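Putative mandelate racemase (Bordetella bronchiseptica, PDB 3OZY) is of unknown function but, like other enolase-superfamily members, probably uses magnesium to stabilise the enolate formed when a proton beside a substrate carboxylate is removed. Local coordinates at residues E254-R259 against N263-N268; L206-A211 against D234-R239; L299-H304 against L316-A321; A276-S279 against G283-E286. One frame throughout, in Å; residues are numbered along the deposited sequence.

Contact 1 (E254-R259 against N263-N268). With MG (magnesium ion), chain C.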
# COMPACT_ATOMS: atom_id res chain seq x y z
N GLU A 254 -0.17 -5.30 -12.26
CA GLU A 254 -1.19 -4.27 -12.06
C GLU A 254 -1.40 -3.96 -10.58
O GLU A 254 -1.84 -2.86 -10.23
CB GLU A 254 -2.50 -4.63 -12.73
CG GLU A 254 -3.32 -5.65 -11.98
CD GLU A 254 -4.39 -6.23 -12.86
OE1 GLU A 254 -5.57 -6.17 -12.49
OE2 GLU A 254 -4.03 -6.74 -13.94
N ASN A 255 -1.08 -4.91 -9.71
CA ASN A 255 -1.31 -4.72 -8.28
C ASN A 255 -0.02 -4.65 -7.45
O ASN A 255 -0.06 -4.73 -6.23
CB ASN A 255 -2.29 -5.77 -7.76
CG ASN A 255 -3.70 -5.50 -8.26
OD1 ASN A 255 -4.22 -4.39 -8.10
ND2 ASN A 255 -4.31 -6.50 -8.89
N LEU A 256 1.10 -4.48 -8.15
CA LEU A 256 2.40 -4.24 -7.53
C LEU A 256 2.79 -2.79 -7.79
O LEU A 256 2.47 -2.24 -8.84
CB LEU A 256 3.46 -5.16 -8.14
CG LEU A 256 3.25 -6.64 -7.89
CD1 LEU A 256 4.22 -7.43 -8.75
CD2 LEU A 256 3.45 -6.95 -6.41
N TYR A 257 3.46 -2.18 -6.82
CA TYR A 257 3.68 -0.74 -6.83
C TYR A 257 5.16 -0.37 -6.73
O TYR A 257 5.87 -0.89 -5.87
CB TYR A 257 2.91 -0.08 -5.69
CG TYR A 257 1.41 -0.21 -5.86
CD1 TYR A 257 0.69 0.79 -6.52
CD2 TYR A 257 0.71 -1.31 -5.37
CE1 TYR A 257 -0.68 0.68 -6.69
CE2 TYR A 257 -0.66 -1.43 -5.55
CZ TYR A 257 -1.35 -0.43 -6.21
OH TYR A 257 -2.71 -0.51 -6.41
N THR A 258 5.57 0.58 -7.58
CA THR A 258 6.94 1.11 -7.66
C THR A 258 7.93 0.10 -8.19
O THR A 258 7.69 -1.11 -8.21
CB THR A 258 7.49 1.69 -6.32
OG1 THR A 258 8.01 0.63 -5.50
CG2 THR A 258 6.45 2.52 -5.57
N ARG A 259 9.09 0.61 -8.59
CA ARG A 259 10.16 -0.25 -9.07
C ARG A 259 10.64 -1.22 -7.98
O ARG A 259 11.24 -2.25 -8.29
CB ARG A 259 11.33 0.59 -9.57
CG ARG A 259 12.14 1.25 -8.48
CD ARG A 259 13.10 2.26 -9.09
NE ARG A 259 12.40 3.46 -9.54
CZ ARG A 259 12.97 4.46 -10.21
NH1 ARG A 259 14.25 4.39 -10.55
NH2 ARG A 259 12.26 5.52 -10.55
N ASN A 263 11.72 -5.11 -8.54
CA ASN A 263 13.08 -5.51 -8.20
C ASN A 263 13.06 -6.77 -7.33
O ASN A 263 13.85 -7.69 -7.54
CB ASN A 263 13.81 -4.37 -7.48
CG ASN A 263 15.20 -4.77 -7.02
OD1 ASN A 263 15.46 -4.86 -5.82
ND2 ASN A 263 16.08 -5.01 -7.97
N ASP A 264 12.13 -6.83 -6.39
CA ASP A 264 12.02 -8.03 -5.56
C ASP A 264 11.66 -9.26 -6.39
O ASP A 264 12.18 -10.34 -6.15
CB ASP A 264 11.01 -7.83 -4.43
CG ASP A 264 11.56 -7.01 -3.29
OD1 ASP A 264 12.80 -6.91 -3.17
OD2 ASP A 264 10.76 -6.47 -2.52
N TYR A 265 10.75 -9.11 -7.35
CA TYR A 265 10.44 -10.23 -8.23
C TYR A 265 11.64 -10.64 -9.07
O TYR A 265 11.94 -11.82 -9.19
CB TYR A 265 9.23 -9.92 -9.12
CG TYR A 265 7.89 -10.30 -8.53
CD1 TYR A 265 7.30 -9.53 -7.53
CD2 TYR A 265 7.22 -11.42 -8.98
CE1 TYR A 265 6.09 -9.89 -6.98
CE2 TYR A 265 6.00 -11.79 -8.44
CZ TYR A 265 5.44 -11.02 -7.45
OH TYR A 265 4.22 -11.40 -6.93
N ILE A 266 12.34 -9.66 -9.63
CA ILE A 266 13.49 -9.96 -10.48
C ILE A 266 14.60 -10.66 -9.68
O ILE A 266 15.19 -11.64 -10.15
CB ILE A 266 14.02 -8.70 -11.17
CG1 ILE A 266 13.00 -8.17 -12.18
CG2 ILE A 266 15.38 -8.97 -11.86
CD1 ILE A 266 13.35 -6.82 -12.73
N ARG A 267 14.87 -10.17 -8.48
CA ARG A 267 15.93 -10.74 -7.64
C ARG A 267 15.62 -12.16 -7.19
O ARG A 267 16.51 -12.91 -6.77
CB ARG A 267 16.19 -9.86 -6.41
CG ARG A 267 16.86 -8.54 -6.73
CD ARG A 267 17.19 -7.77 -5.47
NE ARG A 267 18.22 -8.43 -4.66
CZ ARG A 267 18.01 -8.96 -3.46
NH1 ARG A 267 16.80 -8.91 -2.91
NH2 ARG A 267 19.01 -9.55 -2.82
N ASN A 268 14.35 -12.53 -7.27
CA ASN A 268 13.94 -13.88 -6.94
C ASN A 268 13.60 -14.73 -8.16
O ASN A 268 12.98 -15.79 -8.03
CB ASN A 268 12.78 -13.84 -5.96
CG ASN A 268 13.22 -13.37 -4.59
OD1 ASN A 268 13.84 -14.13 -3.84
ND2 ASN A 268 12.94 -12.11 -4.26
MG MG C . -4.96 -8.29 -15.12
O HOH W 1 -7.01 -7.68 -14.09
O HOH W 2 -4.92 -9.58 -13.31
O HOH W 3 -5.72 -6.91 -16.89
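Leu256 and Tyr265 supply the apolar part of this contact, their side chains crossing at about a right angle. The leucine's CG lies beside its backbone N (chi1 -65°), which carries the two methyls out to the ring: CD1 stands 3.6 Å from Tyr265 CE1, while CD2 reaches the same CE1 at 4.0 Å. The tyrosine hydroxyl is hydrogen-bonded to the carbonyl of Ile232, and His238 meets the ring edge-to-face.

Backbone bonding makes the other link. Asn263 N donates to Arg259 O at 2.9 Å (155° at the hydrogen), an ordinary alpha-helical bond of helix 258-267. At the far end Asn268 ND2 folds back onto Asp264 O at 2.7 Å. The Arg259 side chain leads away to a salt bridge with Glu286.

Metal coordination occupies the start of 254-259. Glu254 OE2 binds magnesium at 2.2 Å, and OE1 accepts a hydrogen bond from metal-bound water 1 at 2.6 Å; Asp201, Glu227 and two further waters complete the site. Glu254 thus grips the ion directly through one oxygen and by way of water through the other, probably limiting carboxylate rotation, while the Leu256-Tyr265 packing and the helical bond hold the chain just beyond.

Contact 2 (L206-A211 against D234-R239). With ACY (acetic acid), chain G.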
# COMPACT_ATOMS: atom_id res chain seq x y z
N LEU A 206 -5.65 -18.37 -7.95
CA LEU A 206 -5.21 -19.75 -7.77
C LEU A 206 -4.15 -19.88 -6.70
O LEU A 206 -3.39 -18.94 -6.46
CB LEU A 206 -4.63 -20.29 -9.08
CG LEU A 206 -5.58 -20.25 -10.27
CD1 LEU A 206 -4.82 -20.55 -11.56
CD2 LEU A 206 -6.73 -21.24 -10.08
N GLY A 207 -4.10 -21.05 -6.08
CA GLY A 207 -2.97 -21.45 -5.27
C GLY A 207 -1.89 -22.08 -6.13
O GLY A 207 -2.09 -22.31 -7.33
N ARG A 208 -0.74 -22.37 -5.53
CA ARG A 208 0.41 -22.85 -6.29
C ARG A 208 0.16 -24.14 -7.07
O ARG A 208 0.54 -24.24 -8.24
CB ARG A 208 1.61 -23.07 -5.38
CG ARG A 208 2.19 -21.79 -4.80
CD ARG A 208 3.22 -22.14 -3.76
NE ARG A 208 3.91 -20.98 -3.21
CZ ARG A 208 4.90 -21.06 -2.34
NH1 ARG A 208 5.31 -22.25 -1.90
NH2 ARG A 208 5.48 -19.95 -1.90
N HIS A 209 -0.48 -25.11 -6.44
CA HIS A 209 -0.65 -26.41 -7.09
C HIS A 209 -1.64 -26.36 -8.23
O HIS A 209 -1.38 -26.92 -9.30
CB HIS A 209 -0.97 -27.48 -6.05
CG HIS A 209 0.14 -27.61 -5.06
ND1 HIS A 209 0.18 -26.88 -3.89
CD2 HIS A 209 1.31 -28.28 -5.13
CE1 HIS A 209 1.31 -27.13 -3.26
NE2 HIS A 209 2.02 -27.98 -3.99
N ASP A 210 -2.75 -25.65 -8.04
CA ASP A 210 -3.69 -25.45 -9.13
C ASP A 210 -3.05 -24.62 -10.24
O ASP A 210 -3.33 -24.83 -11.42
CB ASP A 210 -4.98 -24.76 -8.64
CG ASP A 210 -5.88 -25.70 -7.84
OD1 ASP A 210 -5.78 -26.93 -7.99
OD2 ASP A 210 -6.71 -25.18 -7.06
N ALA A 211 -2.19 -23.66 -9.89
CA ALA A 211 -1.50 -22.88 -10.91
C ALA A 211 -0.52 -23.74 -11.71
O ALA A 211 -0.41 -23.59 -12.93
CB ALA A 211 -0.79 -21.68 -10.29
N ASP A 234 2.82 -13.65 -3.02
CA ASP A 234 3.57 -14.90 -3.03
C ASP A 234 4.64 -14.88 -4.12
O ASP A 234 4.47 -15.45 -5.20
CB ASP A 234 2.61 -16.08 -3.24
CG ASP A 234 3.32 -17.40 -3.19
OD1 ASP A 234 4.52 -17.43 -2.83
OD2 ASP A 234 2.67 -18.43 -3.50
N ILE A 235 5.75 -14.20 -3.85
CA ILE A 235 6.82 -14.10 -4.84
C ILE A 235 7.41 -15.47 -5.18
O ILE A 235 7.63 -15.80 -6.36
CB ILE A 235 7.93 -13.13 -4.38
CG1 ILE A 235 7.33 -11.72 -4.20
CG2 ILE A 235 9.05 -13.08 -5.40
CD1 ILE A 235 8.33 -10.67 -3.69
N GLU A 236 7.66 -16.28 -4.16
CA GLU A 236 8.25 -17.60 -4.37
C GLU A 236 7.39 -18.50 -5.26
O GLU A 236 7.92 -19.26 -6.08
CB GLU A 236 8.53 -18.27 -3.01
CG GLU A 236 8.90 -19.76 -3.05
CD GLU A 236 10.26 -20.04 -3.67
OE1 GLU A 236 10.93 -19.10 -4.15
OE2 GLU A 236 10.67 -21.22 -3.67
N GLY A 237 6.07 -18.41 -5.12
CA GLY A 237 5.18 -19.17 -5.98
C GLY A 237 5.39 -18.84 -7.45
O GLY A 237 5.33 -19.73 -8.31
N HIS A 238 5.63 -17.57 -7.75
CA HIS A 238 5.86 -17.17 -9.13
C HIS A 238 7.19 -17.73 -9.63
O HIS A 238 7.31 -18.14 -10.79
CB HIS A 238 5.83 -15.64 -9.25
CG HIS A 238 4.46 -15.03 -9.10
ND1 HIS A 238 3.87 -14.81 -7.87
CD2 HIS A 238 3.58 -14.55 -10.02
CE1 HIS A 238 2.69 -14.24 -8.04
NE2 HIS A 238 2.49 -14.07 -9.34
N ARG A 239 8.20 -17.75 -8.76
CA ARG A 239 9.46 -18.37 -9.12
C ARG A 239 9.26 -19.85 -9.46
O ARG A 239 9.81 -20.35 -10.44
CB ARG A 239 10.51 -18.23 -8.01
CG ARG A 239 11.88 -18.77 -8.44
CD ARG A 239 12.82 -19.00 -7.24
NE ARG A 239 12.36 -20.11 -6.42
CZ ARG A 239 12.42 -21.39 -6.77
NH1 ARG A 239 12.94 -21.74 -7.95
NH2 ARG A 239 11.97 -22.32 -5.94
C ACY G . -0.96 -21.74 -1.91
O ACY G . -1.14 -22.97 -1.79
OXT ACY G . -0.65 -21.19 -2.97
CH3 ACY G . -1.13 -20.85 -0.71
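Arg208, in the first turn of helix 208-220, reaches across to Asp234 at the start of helix 235-242. Its backbone N donates to OXT of an acetic acid molecule, probably from the crystallisation liquor, at 2.8 Å. CB passes near that same oxygen. With CG beside the backbone N (chi1 -68°), the chain then runs extended to NE, and CG lies 3.4 Å from acetic acid OXT and 3.6 Å from Asp234 OD2. NE donates to the syn lone pair of Asp234 OD2 at 2.9 Å, with Gly237 CA 3.5 Å from the same nitrogen. At the tip, NH2 gives Asp234 OD1 an almost straight bond of 2.9 Å (178° at the hydrogen), and Glu236 CG packs against NH2 at 3.6 Å. The grip is side-on and bidentate, one nitrogen to each oxygen, with guanidinium and carboxylate nearly coplanar, 26° apart.

Asp234 is also the N-cap of its helix: OD1 accepts from Gly237 N at 2.9 Å, a bond that comes from above the carboxylate plane and therefore leaves the edge to the arginine. Farther along, Glu236 holds Arg239 in a second side-on salt bridge.

One carboxylate consequently serves two ends, capping its own helix and fixing the arginine of the neighbouring one. The three bonds it receives probably favour its charged form and fix its rotation.

Contact 3 (L299-H304 against L316-A321)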
# COMPACT_ATOMS: atom_id res chain seq x y z
N LEU A 299 14.21 -9.11 -19.42
CA LEU A 299 12.79 -9.40 -19.25
C LEU A 299 11.98 -8.38 -20.03
O LEU A 299 12.53 -7.45 -20.61
CB LEU A 299 12.44 -9.34 -17.76
CG LEU A 299 13.28 -10.24 -16.86
CD1 LEU A 299 12.94 -9.98 -15.39
CD2 LEU A 299 13.12 -11.71 -17.20
N ALA A 300 10.66 -8.54 -20.03
CA ALA A 300 9.79 -7.67 -20.81
C ALA A 300 8.96 -6.77 -19.89
O ALA A 300 8.64 -7.16 -18.77
CB ALA A 300 8.86 -8.51 -21.69
N TRP A 301 8.64 -5.57 -20.37
CA TRP A 301 7.64 -4.71 -19.75
C TRP A 301 6.49 -4.56 -20.73
O TRP A 301 6.69 -4.07 -21.85
CB TRP A 301 8.21 -3.34 -19.39
CG TRP A 301 7.17 -2.37 -18.91
CD1 TRP A 301 6.49 -2.41 -17.72
CD2 TRP A 301 6.68 -1.22 -19.61
NE1 TRP A 301 5.61 -1.35 -17.63
CE2 TRP A 301 5.71 -0.60 -18.78
CE3 TRP A 301 6.96 -0.64 -20.85
CZ2 TRP A 301 5.03 0.55 -19.16
CZ3 TRP A 301 6.28 0.50 -21.22
CH2 TRP A 301 5.33 1.09 -20.38
N ASN A 302 5.30 -5.00 -20.32
CA ASN A 302 4.06 -4.89 -21.09
C ASN A 302 3.03 -4.43 -20.07
O ASN A 302 2.55 -5.24 -19.28
CB ASN A 302 3.65 -6.24 -21.69
CG ASN A 302 4.66 -6.79 -22.66
OD1 ASN A 302 5.37 -7.75 -22.37
ND2 ASN A 302 4.73 -6.19 -23.84
N PRO A 303 2.70 -3.13 -20.06
CA PRO A 303 1.88 -2.60 -18.96
C PRO A 303 0.44 -3.09 -18.97
O PRO A 303 -0.14 -3.33 -20.02
CB PRO A 303 1.89 -1.09 -19.21
CG PRO A 303 2.13 -0.97 -20.68
CD PRO A 303 3.13 -2.06 -20.97
N HIS A 304 -0.12 -3.21 -17.77
CA HIS A 304 -1.56 -3.15 -17.60
C HIS A 304 -2.00 -1.72 -17.95
O HIS A 304 -1.28 -0.76 -17.64
CB HIS A 304 -1.86 -3.47 -16.13
CG HIS A 304 -3.27 -3.20 -15.71
ND1 HIS A 304 -3.71 -1.95 -15.34
CD2 HIS A 304 -4.33 -4.03 -15.58
CE1 HIS A 304 -4.99 -2.01 -15.01
NE2 HIS A 304 -5.39 -3.27 -15.14
N LEU A 316 0.44 4.03 -23.68
CA LEU A 316 0.75 3.85 -25.09
C LEU A 316 1.92 4.73 -25.55
O LEU A 316 2.72 4.31 -26.38
CB LEU A 316 -0.49 4.11 -25.93
CG LEU A 316 -0.35 3.80 -27.42
CD1 LEU A 316 0.20 2.39 -27.63
CD2 LEU A 316 -1.70 3.97 -28.10
N HIS A 317 2.01 5.96 -25.03
CA HIS A 317 3.17 6.79 -25.35
C HIS A 317 4.46 6.08 -24.97
O HIS A 317 5.43 6.07 -25.74
CB HIS A 317 3.08 8.15 -24.64
CG HIS A 317 2.15 9.11 -25.29
ND1 HIS A 317 2.54 9.92 -26.34
CD2 HIS A 317 0.84 9.37 -25.08
CE1 HIS A 317 1.50 10.65 -26.73
NE2 HIS A 317 0.46 10.33 -25.98
N LEU A 318 4.47 5.48 -23.79
CA LEU A 318 5.67 4.80 -23.32
C LEU A 318 5.95 3.54 -24.12
O LEU A 318 7.08 3.27 -24.49
CB LEU A 318 5.56 4.46 -21.84
CG LEU A 318 5.90 5.60 -20.89
CD1 LEU A 318 4.99 6.81 -21.08
CD2 LEU A 318 5.84 5.11 -19.44
N VAL A 319 4.90 2.76 -24.37
CA VAL A 319 5.06 1.52 -25.12
C VAL A 319 5.57 1.79 -26.53
O VAL A 319 6.45 1.09 -27.03
CB VAL A 319 3.74 0.72 -25.13
CG1 VAL A 319 3.79 -0.42 -26.15
CG2 VAL A 319 3.46 0.20 -23.72
N ALA A 320 5.02 2.83 -27.18
CA ALA A 320 5.46 3.17 -28.53
C ALA A 320 6.96 3.50 -28.57
O ALA A 320 7.64 3.23 -29.57
CB ALA A 320 4.64 4.33 -29.06
N ALA A 321 7.46 4.09 -27.48
CA ALA A 321 8.85 4.53 -27.39
C ALA A 321 9.81 3.43 -26.93
O ALA A 321 11.03 3.59 -27.01
CB ALA A 321 8.95 5.73 -26.45
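A chi1 of 173° swings the Trp301 indole away from its backbone N and out toward Leu318 and Val319. In Val319 a chi1 of 168° leaves CG2, rather than CG1, facing Trp301 and Pro303. The contact joins strand 300-301 of the enolase-superfamily barrel, and the loop leaving it, to the helix that follows, 309-321.

The benzene end of the indole does the touching. Trp301 CH2 lies 3.7 Å from Leu318 CB, and Trp301 CZ3 is 3.8 Å from Val319 CG2, both approaching at a slant to the ring. Pro303, two residues along, folds its own ring over one face of Trp301, with Pro303 CD 3.6 Å above the indole plane near its centre. The polar end of the indole is satisfied too, since NE1 is hydrogen-bonded to the carbonyl of Ala276.

All four side chains are buried and their meeting is wholly apolar. Through Leu318 this face of the helix also packs on Leu288 and Ala287 of helix 284-296, and through Val319 on Val139 and Phe328 of the barrel strands. Where proline and indole come together, a single methyl fills the angle beside them: Val319 CG2, 3.5 Å from Pro303 CG and 3.6 Å from Pro303 CD.

Contact 4 (A276-S279 against G283-E286)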
# COMPACT_ATOMS: atom_id res chain seq x y z
N ALA A 276 3.75 -3.26 -14.74
CA ALA A 276 3.59 -1.94 -14.12
C ALA A 276 2.84 -0.99 -15.05
O ALA A 276 3.24 -0.78 -16.19
CB ALA A 276 4.94 -1.37 -13.76
N ASP A 277 1.77 -0.41 -14.53
CA ASP A 277 0.89 0.51 -15.25
C ASP A 277 1.32 1.93 -14.88
O ASP A 277 1.43 2.26 -13.70
CB ASP A 277 -0.55 0.22 -14.77
CG ASP A 277 -1.63 1.06 -15.45
OD1 ASP A 277 -1.36 2.17 -15.95
OD2 ASP A 277 -2.80 0.60 -15.43
N ALA A 278 1.58 2.77 -15.87
CA ALA A 278 1.96 4.16 -15.58
C ALA A 278 0.97 4.88 -14.67
O ALA A 278 1.35 5.79 -13.93
CB ALA A 278 2.14 4.94 -16.87
N SER A 279 -0.30 4.48 -14.72
CA SER A 279 -1.36 5.12 -13.94
C SER A 279 -1.59 4.51 -12.55
O SER A 279 -2.47 4.97 -11.82
CB SER A 279 -2.68 5.14 -14.71
OG SER A 279 -3.21 3.82 -14.84
N GLY A 283 3.44 6.38 -11.92
CA GLY A 283 3.41 7.45 -12.91
C GLY A 283 4.14 7.08 -14.17
O GLY A 283 4.72 6.00 -14.26
N ILE A 284 4.10 7.95 -15.17
CA ILE A 284 5.00 7.82 -16.31
C ILE A 284 6.46 7.80 -15.82
O ILE A 284 7.26 7.00 -16.27
CB ILE A 284 4.75 8.95 -17.32
CG1 ILE A 284 3.47 8.64 -18.11
CG2 ILE A 284 5.94 9.14 -18.23
CD1 ILE A 284 2.99 9.78 -19.02
N THR A 285 6.79 8.67 -14.87
CA THR A 285 8.14 8.73 -14.33
C THR A 285 8.60 7.36 -13.82
O THR A 285 9.71 6.90 -14.11
CB THR A 285 8.22 9.77 -13.22
OG1 THR A 285 7.77 11.03 -13.73
CG2 THR A 285 9.65 9.91 -12.68
N GLU A 286 7.73 6.70 -13.07
CA GLU A 286 8.09 5.42 -12.47
C GLU A 286 8.04 4.27 -13.49
O GLU A 286 8.92 3.39 -13.49
CB GLU A 286 7.19 5.14 -11.27
CG GLU A 286 7.64 3.97 -10.40
CD GLU A 286 8.92 4.24 -9.62
OE1 GLU A 286 9.49 5.35 -9.72
OE2 GLU A 286 9.37 3.32 -8.91
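Ala278 lies against Gly283 and Ile284 where the loop after strand 273-274 turns into helix 284-296; the CA atoms of Ala278 and Gly283 are 4.5 Å apart. The loop leaves the strand through Ala276, whose side chain touches Ala281 farther along the same loop.

Asp277 comes next, its CB pointing away from the helix start. Asp277 OD1 gathers several donors: Ser279 N at 2.8 Å, Ser279 OG at 2.7 Å and the side-chain amide of Asn315. The two serine donors arrive from the same face, above the carboxylate plane. OD2 serves another partner, being probably hydrogen-bonded to His304 ND1, so both oxygens are engaged and the carboxylate is fixed in its rotation within a buried loop.

Ala278 then makes the contact with the helix. Ala278 CB stands 3.8 Å from Gly283 O and 4.1 Å from Ile284 CG1, which chi1 of -77° brings beside the isoleucine's own backbone N although the CB points away. Ala278 CA makes a long CA-H...O approach, 3.6 Å to Gly283 O. The Ala278 backbone N is held by the OD1 of Asn315. Gly283 takes the N-cap position with a positive phi, a conformation a glycine adopts easily.

Ser279 closes the segment, bound backward to Asp277 by backbone and hydroxyl alike. The backbone part of that bonding is an Asx turn, and the pairing of Asp277 with His304, on loops after successive strands of the barrel, is consistent with the His-Asp dyad of mandelate racemase.

All four contacts lie in the barrel part of the chain and follow one another in series, none nesting or crossing. Contact 2 comes first and closes the longest loop, from helix 208-220 over strand 225-227 to helix 235-242. Contact 1 closes a single helical turn after strand 249-252, and its 263-268 segment packs against helix 235-242 of contact 2. Contact 4 closes the short loop entering helix 284-296, and contact 3 joins strand 300-301 to helix 309-321. Contacts 3 and 4 touch, their centres about 10 Å apart, and contact 1 touches both; contact 2 remains about 11 Å from contact 3 at the nearest atoms. Contacts 1 and 2 also meet the second subunit.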